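Local coordinates for protein Cg10997-pa (Drosophila melanogaster, PDB 2YV7) that might insert into membranes from a soluble, globular state and form chloride channels whose activity depends on pH, and may play a role in ethanol sensitivity, at residues 200-203 with 204-208; 215-218 with 219-223; 101-105 with 106-110. All blocks are in the same frame, centred on the assembly; numbering follows the deposited sequence.

Contact 1 of 3, residues 200-203 with 204-208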
ATOM      1  N   HIS A 200      20.184  -6.676  -9.617  1.00 31.40           N
ATOM      2  CA  HIS A 200      20.389  -6.074 -10.929  1.00 31.27           C
ATOM      3  C   HIS A 200      19.167  -5.296 -11.407  1.00 31.74           C
ATOM      4  O   HIS A 200      19.189  -4.649 -12.485  1.00 28.04           O
ATOM      5  CB  HIS A 200      20.821  -7.126 -11.953  1.00 30.27           C
ATOM      6  CG  HIS A 200      19.820  -8.206 -12.153  1.00 31.80           C
ATOM      7  ND1 HIS A 200      18.879  -8.152 -13.150  1.00 31.53           N
ATOM      8  CD2 HIS A 200      19.616  -9.372 -11.492  1.00 25.77           C
ATOM      9  CE1 HIS A 200      18.117  -9.236 -13.083  1.00 33.62           C
ATOM     10  NE2 HIS A 200      18.528  -9.973 -12.068  1.00 33.35           N
ATOM     11  N   LEU A 201      18.122  -5.289 -10.561  1.00 27.57           N
ATOM     12  CA  LEU A 201      16.971  -4.463 -10.844  1.00 24.15           C
ATOM     13  C   LEU A 201      17.206  -3.076 -10.281  1.00 29.63           C
ATOM     14  O   LEU A 201      16.500  -2.618  -9.376  1.00 27.65           O
ATOM     15  CB  LEU A 201      15.664  -5.106 -10.360  1.00 25.34           C
ATOM     16  CG  LEU A 201      15.319  -6.468 -10.991  1.00 26.90           C
ATOM     17  CD1 LEU A 201      13.886  -7.007 -10.626  1.00 26.54           C
ATOM     18  CD2 LEU A 201      15.536  -6.468 -12.571  1.00 25.58           C
ATOM     19  N   THR A 202      18.211  -2.394 -10.824  1.00 24.55           N
ATOM     20  CA  THR A 202      18.665  -1.119 -10.256  1.00 30.55           C
ATOM     21  C   THR A 202      17.588  -0.043 -10.110  1.00 23.56           C
ATOM     22  O   THR A 202      17.534   0.622  -9.067  1.00 30.98           O
ATOM     23  CB  THR A 202      19.908  -0.585 -11.024  1.00 30.87           C
ATOM     24  OG1 THR A 202      20.936  -1.582 -10.943  1.00 38.31           O
ATOM     25  CG2 THR A 202      20.495   0.639 -10.318  1.00 37.34           C
ATOM     26  N   ALA A 203      16.745   0.122 -11.117  1.00 23.96           N
ATOM     27  CA  ALA A 203      15.732   1.243 -11.098  1.00 22.09           C
ATOM     28  C   ALA A 203      14.639   0.942 -10.049  1.00 25.54           C
ATOM     29  O   ALA A 203      14.107   1.861  -9.365  1.00 25.76           O
ATOM     30  CB  ALA A 203      15.148   1.434 -12.425  1.00 23.71           C
ATOM     31  N   LEU A 204      14.312  -0.338  -9.938  1.00 23.52           N
ATOM     32  CA  LEU A 204      13.344  -0.806  -8.929  1.00 27.88           C
ATOM     33  C   LEU A 204      13.883  -0.619  -7.508  1.00 26.10           C
ATOM     34  O   LEU A 204      13.163  -0.183  -6.604  1.00 24.75           O
ATOM     35  CB  LEU A 204      12.919  -2.253  -9.232  1.00 24.83           C
ATOM     36  CG  LEU A 204      11.718  -2.737  -8.363  1.00 24.19           C
ATOM     37  CD1 LEU A 204      10.434  -1.866  -8.564  1.00 26.86           C
ATOM     38  CD2 LEU A 204      11.441  -4.233  -8.583  1.00 27.33           C
ATOM     39  N   TRP A 205      15.161  -0.926  -7.304  1.00 23.81           N
ATOM     40  CA  TRP A 205      15.731  -0.789  -5.958  1.00 24.59           C
ATOM     41  C   TRP A 205      15.807   0.687  -5.623  1.00 29.91           C
ATOM     42  O   TRP A 205      15.529   1.090  -4.500  1.00 29.54           O
ATOM     43  CB  TRP A 205      17.098  -1.507  -5.890  1.00 26.17           C
ATOM     44  CG  TRP A 205      16.939  -2.923  -5.538  1.00 28.44           C
ATOM     45  CD1 TRP A 205      17.288  -4.023  -6.295  1.00 26.17           C
ATOM     46  CD2 TRP A 205      16.354  -3.433  -4.323  1.00 25.62           C
ATOM     47  NE1 TRP A 205      16.965  -5.165  -5.614  1.00 27.40           N
ATOM     48  CE2 TRP A 205      16.395  -4.849  -4.409  1.00 28.91           C
ATOM     49  CE3 TRP A 205      15.811  -2.813  -3.168  1.00 25.99           C
ATOM     50  CZ2 TRP A 205      15.923  -5.688  -3.387  1.00 24.99           C
ATOM     51  CZ3 TRP A 205      15.299  -3.646  -2.124  1.00 25.91           C
ATOM     52  CH2 TRP A 205      15.371  -5.076  -2.251  1.00 28.10           C
ATOM     53  N   ARG A 206      16.077   1.500  -6.634  1.00 27.29           N
ATOM     54  CA  ARG A 206      16.136   2.970  -6.453  1.00 27.41           C
ATOM     55  C   ARG A 206      14.718   3.500  -6.116  1.00 29.57           C
ATOM     56  O   ARG A 206      14.557   4.353  -5.255  1.00 27.75           O
ATOM     57  CB  ARG A 206      16.715   3.610  -7.694  1.00 32.26           C
ATOM     58  CG  ARG A 206      16.803   5.155  -7.666  1.00 37.18           C
ATOM     59  CD  ARG A 206      17.522   5.771  -8.922  1.00 40.81           C
ATOM     60  NE  ARG A 206      17.359   5.024 -10.184  1.00 48.57           N
ATOM     61  CZ  ARG A 206      18.344   4.341 -10.803  1.00 50.28           C
ATOM     62  NH1 ARG A 206      19.584   4.310 -10.289  1.00 52.86           N
ATOM     63  NH2 ARG A 206      18.103   3.683 -11.946  1.00 49.72           N
ATOM     64  N   TYR A 207      13.689   2.951  -6.760  1.00 24.97           N
ATOM     65  CA  TYR A 207      12.322   3.331  -6.439  1.00 24.08           C
ATOM     66  C   TYR A 207      11.998   2.982  -4.956  1.00 25.52           C
ATOM     67  O   TYR A 207      11.410   3.793  -4.231  1.00 24.92           O
ATOM     68  CB  TYR A 207      11.380   2.548  -7.395  1.00 23.30           C
ATOM     69  CG  TYR A 207       9.908   2.823  -7.272  1.00 22.77           C
ATOM     70  CD1 TYR A 207       9.324   3.980  -7.798  1.00 26.26           C
ATOM     71  CD2 TYR A 207       9.088   1.879  -6.664  1.00 23.53           C
ATOM     72  CE1 TYR A 207       7.933   4.215  -7.740  1.00 25.51           C
ATOM     73  CE2 TYR A 207       7.668   2.079  -6.594  1.00 25.90           C
ATOM     74  CZ  TYR A 207       7.108   3.212  -7.137  1.00 22.65           C
ATOM     75  OH  TYR A 207       5.751   3.324  -7.049  1.00 23.74           O
ATOM     76  N   MET A 208      12.366   1.763  -4.518  1.00 24.36           N
ATOM     77  CA  MET A 208      12.115   1.357  -3.135  1.00 28.05           C
ATOM     78  C   MET A 208      12.914   2.215  -2.147  1.00 25.50           C
ATOM     79  O   MET A 208      12.412   2.598  -1.063  1.00 25.82           O
ATOM     80  CB  MET A 208      12.366  -0.153  -2.971  1.00 23.41           C
ATOM     81  CG  MET A 208      11.340  -0.945  -3.745  1.00 23.83           C
ATOM     82  SD  MET A 208      11.391  -2.712  -3.445  1.00 26.52           S
ATOM     83  CE  MET A 208      12.608  -3.236  -4.621  1.00 26.86           C
TER
HETATM   84  O   HOH W   1      13.999   4.528  -9.955  1.00 35.19           O
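The guanidinium of Arg206 folds back over the first helical turn instead of reaching outward, and one of its faces lies over the carbonyl oxygen of Thr202. CG and CD run out extended, then the chain turns sharply at chi3 (32°), which swings the flat group back so that Arg206 NH2 comes to 3.5 Å from Ala203 CA. The other terminal nitrogen, Arg206 NH1, sits 3.8 Å from the methyl Thr202 CG2. A water donates to Ala203 O at 2.7 Å and takes a weak bond from Arg206 NE, while the same carbonyl oxygen accepts the amide of Tyr207. This is the start of helix 202-212 in the all-helical half of a GST fold. Leu201 holds the N-cap position, at the centre of an inverse gamma turn, and Trp205 N bonds to Leu201 O at 3.0 Å, closing the first turn. The indole lies obliquely beside that oxygen, with Trp205 CD1 3.5 Å from Leu201 O, and its NE1 is held by the carbonyl of Pro198. On the helix side toward 141-161, Leu201 CB meets Leu204 CB at 4.1 Å, and both leucines touch Asn155.

Contact 2 of 3, residues 215-218 with 219-223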
ATOM      1  N   ASP A 215       7.139   9.943   3.672  1.00 36.45           N
ATOM      2  CA  ASP A 215       6.320   9.902   4.881  1.00 29.96           C
ATOM      3  C   ASP A 215       5.019   9.125   4.690  1.00 24.51           C
ATOM      4  O   ASP A 215       4.610   8.399   5.584  1.00 28.53           O
ATOM      5  CB  ASP A 215       6.030  11.300   5.416  1.00 39.63           C
ATOM      6  CG  ASP A 215       7.261  11.963   6.025  1.00 42.09           C
ATOM      7  OD1 ASP A 215       8.213  11.235   6.453  1.00 41.73           O
ATOM      8  OD2 ASP A 215       7.292  13.214   6.027  1.00 44.66           O
ATOM      9  N   ALA A 216       4.382   9.272   3.530  1.00 25.51           N
ATOM     10  CA  ALA A 216       3.083   8.614   3.293  1.00 26.82           C
ATOM     11  C   ALA A 216       3.287   7.116   3.394  1.00 23.07           C
ATOM     12  O   ALA A 216       2.394   6.355   3.829  1.00 27.66           O
ATOM     13  CB  ALA A 216       2.534   8.981   1.931  1.00 25.76           C
ATOM     14  N   PHE A 217       4.443   6.677   2.878  1.00 24.31           N
ATOM     15  CA  PHE A 217       4.734   5.253   2.955  1.00 23.52           C
ATOM     16  C   PHE A 217       5.014   4.799   4.381  1.00 21.59           C
ATOM     17  O   PHE A 217       4.375   3.904   4.870  1.00 24.12           O
ATOM     18  CB  PHE A 217       5.902   4.863   2.053  1.00 23.36           C
ATOM     19  CG  PHE A 217       6.190   3.392   2.120  1.00 22.40           C
ATOM     20  CD1 PHE A 217       5.421   2.492   1.345  1.00 24.67           C
ATOM     21  CD2 PHE A 217       7.140   2.890   3.027  1.00 23.61           C
ATOM     22  CE1 PHE A 217       5.640   1.074   1.406  1.00 21.24           C
ATOM     23  CE2 PHE A 217       7.402   1.454   3.145  1.00 22.40           C
ATOM     24  CZ  PHE A 217       6.627   0.534   2.327  1.00 24.54           C
ATOM     25  N   THR A 218       5.975   5.431   5.025  1.00 26.35           N
ATOM     26  CA  THR A 218       6.452   4.949   6.320  1.00 29.81           C
ATOM     27  C   THR A 218       5.344   5.105   7.386  1.00 33.80           C
ATOM     28  O   THR A 218       5.144   4.212   8.230  1.00 32.65           O
ATOM     29  CB  THR A 218       7.748   5.687   6.762  1.00 34.51           C
ATOM     30  OG1 THR A 218       7.401   6.982   7.175  1.00 38.72           O
ATOM     31  CG2 THR A 218       8.788   5.839   5.680  1.00 30.90           C
ATOM     32  N   GLN A 219       4.557   6.188   7.309  1.00 27.73           N
ATOM     33  CA  GLN A 219       3.431   6.339   8.206  1.00 31.62           C
ATOM     34  C   GLN A 219       2.335   5.246   8.043  1.00 30.10           C
ATOM     35  O   GLN A 219       1.618   4.919   8.996  1.00 28.65           O
ATOM     36  CB  GLN A 219       2.821   7.739   8.042  1.00 35.68           C
ATOM     37  CG  GLN A 219       3.744   8.841   8.478  1.00 43.82           C
ATOM     38  CD  GLN A 219       4.062   8.721   9.956  1.00 44.03           C
ATOM     39  OE1 GLN A 219       3.160   8.757  10.802  1.00 48.38           O
ATOM     40  NE2 GLN A 219       5.332   8.504  10.272  1.00 49.24           N
ATOM     41  N   SER A 220       2.201   4.671   6.831  1.00 24.87           N
ATOM     42  CA  SER A 220       1.133   3.777   6.579  1.00 24.44           C
ATOM     43  C   SER A 220       1.598   2.310   6.544  1.00 20.34           C
ATOM     44  O   SER A 220       0.810   1.387   6.461  1.00 27.64           O
ATOM     45  CB  SER A 220       0.495   4.148   5.225  1.00 26.40           C
ATOM     46  OG  SER A 220       1.397   3.748   4.194  1.00 27.20           O
ATOM     47  N   CYS A 221       2.900   2.122   6.621  1.00 23.23           N
ATOM     48  CA  CYS A 221       3.460   0.763   6.356  1.00 26.16           C
ATOM     49  C   CYS A 221       3.250  -0.119   7.533  1.00 22.65           C
ATOM     50  O   CYS A 221       3.653   0.242   8.626  1.00 30.27           O
ATOM     51  CB  CYS A 221       4.929   0.871   6.024  1.00 28.43           C
ATOM     52  SG  CYS A 221       5.582  -0.765   5.514  1.00 25.58           S
ATOM     53  N   PRO A 222       2.644  -1.296   7.345  1.00 25.35           N
ATOM     54  CA  PRO A 222       2.577  -2.136   8.548  1.00 25.52           C
ATOM     55  C   PRO A 222       3.936  -2.746   8.914  1.00 30.96           C
ATOM     56  O   PRO A 222       4.805  -2.897   8.040  1.00 29.15           O
ATOM     57  CB  PRO A 222       1.672  -3.286   8.128  1.00 24.28           C
ATOM     58  CG  PRO A 222       1.708  -3.354   6.590  1.00 26.40           C
ATOM     59  CD  PRO A 222       2.140  -1.967   6.125  1.00 27.35           C
ATOM     60  N   ALA A 223       4.107  -3.111  10.187  1.00 25.82           N
ATOM     61  CA  ALA A 223       5.281  -3.934  10.568  1.00 22.37           C
ATOM     62  C   ALA A 223       5.391  -5.300   9.843  1.00 20.91           C
ATOM     63  O   ALA A 223       4.397  -5.981   9.539  1.00 24.96           O
ATOM     64  CB  ALA A 223       5.234  -4.155  12.115  1.00 25.87           C
TER
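Cys221 folds back against Phe217, one helical turn earlier, and its short side chain can be followed atom by atom. CB starts close to the backbone, with Cys221 CB 3.3 Å from Phe217 O, and at the same time stands over one face of the phenyl ring, 25° off the ring normal, as a CH-pi contact. From there SG goes anti to the backbone N (chi1 -174°), which carries the sulfur out past the rim of the ring: Cys221 SG is 3.6 Å from Phe217 CZ and nearly as close to CE2. Seen from the ring centroid the sulfur is oblique, 45° off the normal, so the carbon sits over the face and the sulfur beyond it. Phe217 also touches Met179 and Gln183 of helix 173-193, and Cys221 shares the contact with Gln183.

The backbone between them changes its bonding step. Gln219 N makes a good bond to Asp215 O at 2.8 Å, four residues back, whereas Ser220 N has its better partner three back, in Phe217 O at 3.0 Å, with the donor well above the carbonyl plane. The hydroxyl of Ser220 turns back toward two carbonyls of the preceding turn: Ser220 OG is 2.8 Å from Ala216 O and 3.1 Å from Phe217 O, and its one proton can serve either. Gln44 NE2, from helix 41-55, also bonds to this buried oxygen. A serine hydroxyl returning to such carbonyls is a familiar feature of helices, and here it sits in the short helix 215-220 where the helical domain of the GST fold meets helix 41-55 of the thioredoxin-like domain, most of which falls in the segment predicted to span the membrane after insertion.

Contact 3 of 3, residues 101-105 with 106-110; sequences ERHIM and KNIPG
Two strong backbone bonds hold the final turn of helix 97-107: Asn107 N to His103 O at 2.8 Å and Lys106 N to Arg102 O at 2.9 Å. After them the bonding weakens, for Ile108 N is 3.4 Å from Ile104 O and makes a similarly weak bond to His103 O. A water bridges the carbonyls of Met105 and Ile108 by donating to both.

His103 CG lies anti to the backbone N (chi1 -169°), which sets the ring beside Asn107. Asn107 CB stands over one face, 3.8 Å from the centroid of the His103 ring and 14° off its normal, with the amide plane turned 60° from the ring. Ile108 CD1 comes to the ring edge, and it also lies 3.9 Å from Ile104 CG1, the two isoleucines running side by side. Replacing His103 by an alanine would probably leave Asn107 without the face it rests on, set its side chain free to turn, and open a gap beside Ile108 CD1. Arg102 CG and Lys106 CD are 3.8 Å apart, and Met105 CE packs against Lys106 CE.

The isoleucines pack against Leu87, Leu50 and Leu53, whereas Arg102 and Lys106 are exposed, with Arg102 NH2 5.1 Å from Lys106 NZ. Their stems pack through methylenes while the like charges probably rely on solvent for screening, which is the chemistry of an amphipathic helix on the thioredoxin-like domain.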
ATOM      1  N   GLU A 101     -11.939   4.954  -4.162  1.00 32.24           N
ATOM      2  CA  GLU A 101     -11.059   5.577  -5.187  1.00 33.71           C
ATOM      3  C   GLU A 101     -11.719   6.691  -5.956  1.00 37.44           C
ATOM      4  O   GLU A 101     -11.181   7.807  -6.057  1.00 32.85           O
ATOM      5  CB  GLU A 101     -10.582   4.535  -6.212  1.00 36.98           C
ATOM      6  CG  GLU A 101      -9.549   3.718  -5.638  1.00 34.32           C
ATOM      7  CD  GLU A 101      -8.692   2.884  -6.625  1.00 38.46           C
ATOM      8  OE1 GLU A 101      -8.514   3.199  -7.839  1.00 34.54           O
ATOM      9  OE2 GLU A 101      -8.160   1.903  -6.105  1.00 35.33           O
ATOM     10  N   ARG A 102     -12.880   6.362  -6.510  1.00 38.65           N
ATOM     11  CA  ARG A 102     -13.660   7.276  -7.313  1.00 45.90           C
ATOM     12  C   ARG A 102     -13.943   8.517  -6.491  1.00 41.53           C
ATOM     13  O   ARG A 102     -13.791   9.615  -6.996  1.00 38.07           O
ATOM     14  CB  ARG A 102     -14.945   6.581  -7.801  1.00 52.03           C
ATOM     15  CG  ARG A 102     -15.516   7.094  -9.117  1.00 61.86           C
ATOM     16  CD  ARG A 102     -16.378   6.016  -9.797  1.00 61.35           C
ATOM     17  NE  ARG A 102     -16.643   6.326 -11.211  1.00 67.59           N
ATOM     18  CZ  ARG A 102     -17.847   6.585 -11.738  1.00 67.45           C
ATOM     19  NH1 ARG A 102     -18.950   6.562 -10.985  1.00 69.34           N
ATOM     20  NH2 ARG A 102     -17.949   6.857 -13.039  1.00 69.34           N
ATOM     21  N   HIS A 103     -14.286   8.342  -5.210  1.00 39.25           N
ATOM     22  CA  HIS A 103     -14.561   9.491  -4.318  1.00 34.72           C
ATOM     23  C   HIS A 103     -13.332  10.363  -4.076  1.00 34.69           C
ATOM     24  O   HIS A 103     -13.410  11.589  -4.120  1.00 40.22           O
ATOM     25  CB  HIS A 103     -15.127   9.027  -2.984  1.00 34.54           C
ATOM     26  CG  HIS A 103     -15.671  10.132  -2.146  1.00 38.41           C
ATOM     27  ND1 HIS A 103     -14.893  10.836  -1.249  1.00 38.68           N
ATOM     28  CD2 HIS A 103     -16.910  10.687  -2.095  1.00 36.85           C
ATOM     29  CE1 HIS A 103     -15.637  11.752  -0.654  1.00 39.16           C
ATOM     30  NE2 HIS A 103     -16.858  11.690  -1.155  1.00 39.83           N
ATOM     31  N   ILE A 104     -12.173   9.735  -3.837  1.00 32.70           N
ATOM     32  CA  ILE A 104     -10.958  10.485  -3.639  1.00 32.21           C
ATOM     33  C   ILE A 104     -10.665  11.289  -4.882  1.00 33.44           C
ATOM     34  O   ILE A 104     -10.402  12.491  -4.783  1.00 43.34           O
ATOM     35  CB  ILE A 104      -9.731   9.558  -3.262  1.00 32.40           C
ATOM     36  CG1 ILE A 104     -10.035   8.901  -1.923  1.00 30.61           C
ATOM     37  CG2 ILE A 104      -8.412  10.401  -3.148  1.00 32.31           C
ATOM     38  CD1 ILE A 104      -8.967   7.876  -1.469  1.00 35.00           C
ATOM     39  N   MET A 105     -10.769  10.646  -6.043  1.00 39.15           N
ATOM     40  CA  MET A 105     -10.445  11.297  -7.321  1.00 41.20           C
ATOM     41  C   MET A 105     -11.381  12.460  -7.645  1.00 42.55           C
ATOM     42  O   MET A 105     -10.939  13.517  -8.067  1.00 37.57           O
ATOM     43  CB  MET A 105     -10.550  10.303  -8.481  1.00 41.20           C
ATOM     44  CG  MET A 105     -10.508  10.978  -9.823  1.00 43.87           C
ATOM     45  SD  MET A 105     -10.327   9.807 -11.168  1.00 49.89           S
ATOM     46  CE  MET A 105     -11.873   8.898 -11.152  1.00 46.20           C
ATOM     47  N   LYS A 106     -12.674  12.234  -7.483  1.00 43.59           N
ATOM     48  CA  LYS A 106     -13.669  13.201  -7.942  1.00 48.60           C
ATOM     49  C   LYS A 106     -14.057  14.242  -6.901  1.00 47.86           C
ATOM     50  O   LYS A 106     -14.238  15.411  -7.239  1.00 48.43           O
ATOM     51  CB  LYS A 106     -14.885  12.469  -8.496  1.00 53.07           C
ATOM     52  CG  LYS A 106     -14.543  11.692  -9.771  1.00 57.15           C
ATOM     53  CD  LYS A 106     -15.652  10.731 -10.191  1.00 58.09           C
ATOM     54  CE  LYS A 106     -15.438  10.235 -11.618  1.00 59.99           C
ATOM     55  NZ  LYS A 106     -15.593  11.331 -12.634  1.00 62.16           N
ATOM     56  N   ASN A 107     -14.142  13.835  -5.632  1.00 47.45           N
ATOM     57  CA  ASN A 107     -14.683  14.687  -4.554  1.00 45.80           C
ATOM     58  C   ASN A 107     -13.717  15.268  -3.517  1.00 48.15           C
ATOM     59  O   ASN A 107     -14.063  16.211  -2.784  1.00 46.22           O
ATOM     60  CB  ASN A 107     -15.808  13.933  -3.860  1.00 48.84           C
ATOM     61  CG  ASN A 107     -16.882  13.516  -4.822  1.00 53.09           C
ATOM     62  OD1 ASN A 107     -17.305  12.353  -4.861  1.00 52.13           O
ATOM     63  ND2 ASN A 107     -17.318  14.465  -5.646  1.00 53.23           N
ATOM     64  N   ILE A 108     -12.496  14.749  -3.443  1.00 44.49           N
ATOM     65  CA  ILE A 108     -11.553  15.309  -2.488  1.00 43.08           C
ATOM     66  C   ILE A 108     -10.557  16.239  -3.194  1.00 44.44           C
ATOM     67  O   ILE A 108      -9.935  15.849  -4.194  1.00 43.17           O
ATOM     68  CB  ILE A 108     -10.836  14.213  -1.641  1.00 44.61           C
ATOM     69  CG1 ILE A 108     -11.841  13.515  -0.708  1.00 45.34           C
ATOM     70  CG2 ILE A 108      -9.702  14.843  -0.819  1.00 44.73           C
ATOM     71  CD1 ILE A 108     -11.393  12.163  -0.173  1.00 46.60           C
ATOM     72  N   PRO A 109     -10.422  17.490  -2.701  1.00 45.43           N
ATOM     73  CA  PRO A 109      -9.479  18.426  -3.322  1.00 46.28           C
ATOM     74  C   PRO A 109      -8.103  17.809  -3.410  1.00 45.28           C
ATOM     75  O   PRO A 109      -7.638  17.204  -2.440  1.00 51.76           O
ATOM     76  CB  PRO A 109      -9.448  19.613  -2.346  1.00 46.68           C
ATOM     77  CG  PRO A 109     -10.208  19.154  -1.110  1.00 48.81           C
ATOM     78  CD  PRO A 109     -11.143  18.104  -1.572  1.00 46.38           C
ATOM     79  N   GLY A 110      -7.476  17.965  -4.571  1.00 41.96           N
ATOM     80  CA  GLY A 110      -6.165  17.394  -4.854  1.00 42.32           C
ATOM     81  C   GLY A 110      -6.253  16.097  -5.612  1.00 36.52           C
ATOM     82  O   GLY A 110      -5.266  15.670  -6.216  1.00 37.36           O
TER
HETATM   83  O   HOH W   2     -10.681  15.968  -6.595  1.00 40.12           O

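In the fold
Along the chain the order is contact 3, then contact 1, then contact 2, each closing before the next opens. Contact 3 belongs to the thioredoxin-like N-terminal domain, on helix 97-107 beside strand 86-89 of the mixed sheet. Contacts 1 and 2 lie on the consecutive helices 202-212 and 215-220 of the helical domain, their centres about 19 Å apart, and both reach helix 173-193. Contact 3 is about 21 Å from contact 2 and about 30 Å from contact 1, centre to centre. Contacts 2 and 3 both touch helix 41-55, so a rearrangement of the N-terminal domain on membrane insertion would be likely to disturb them more directly than contact 1.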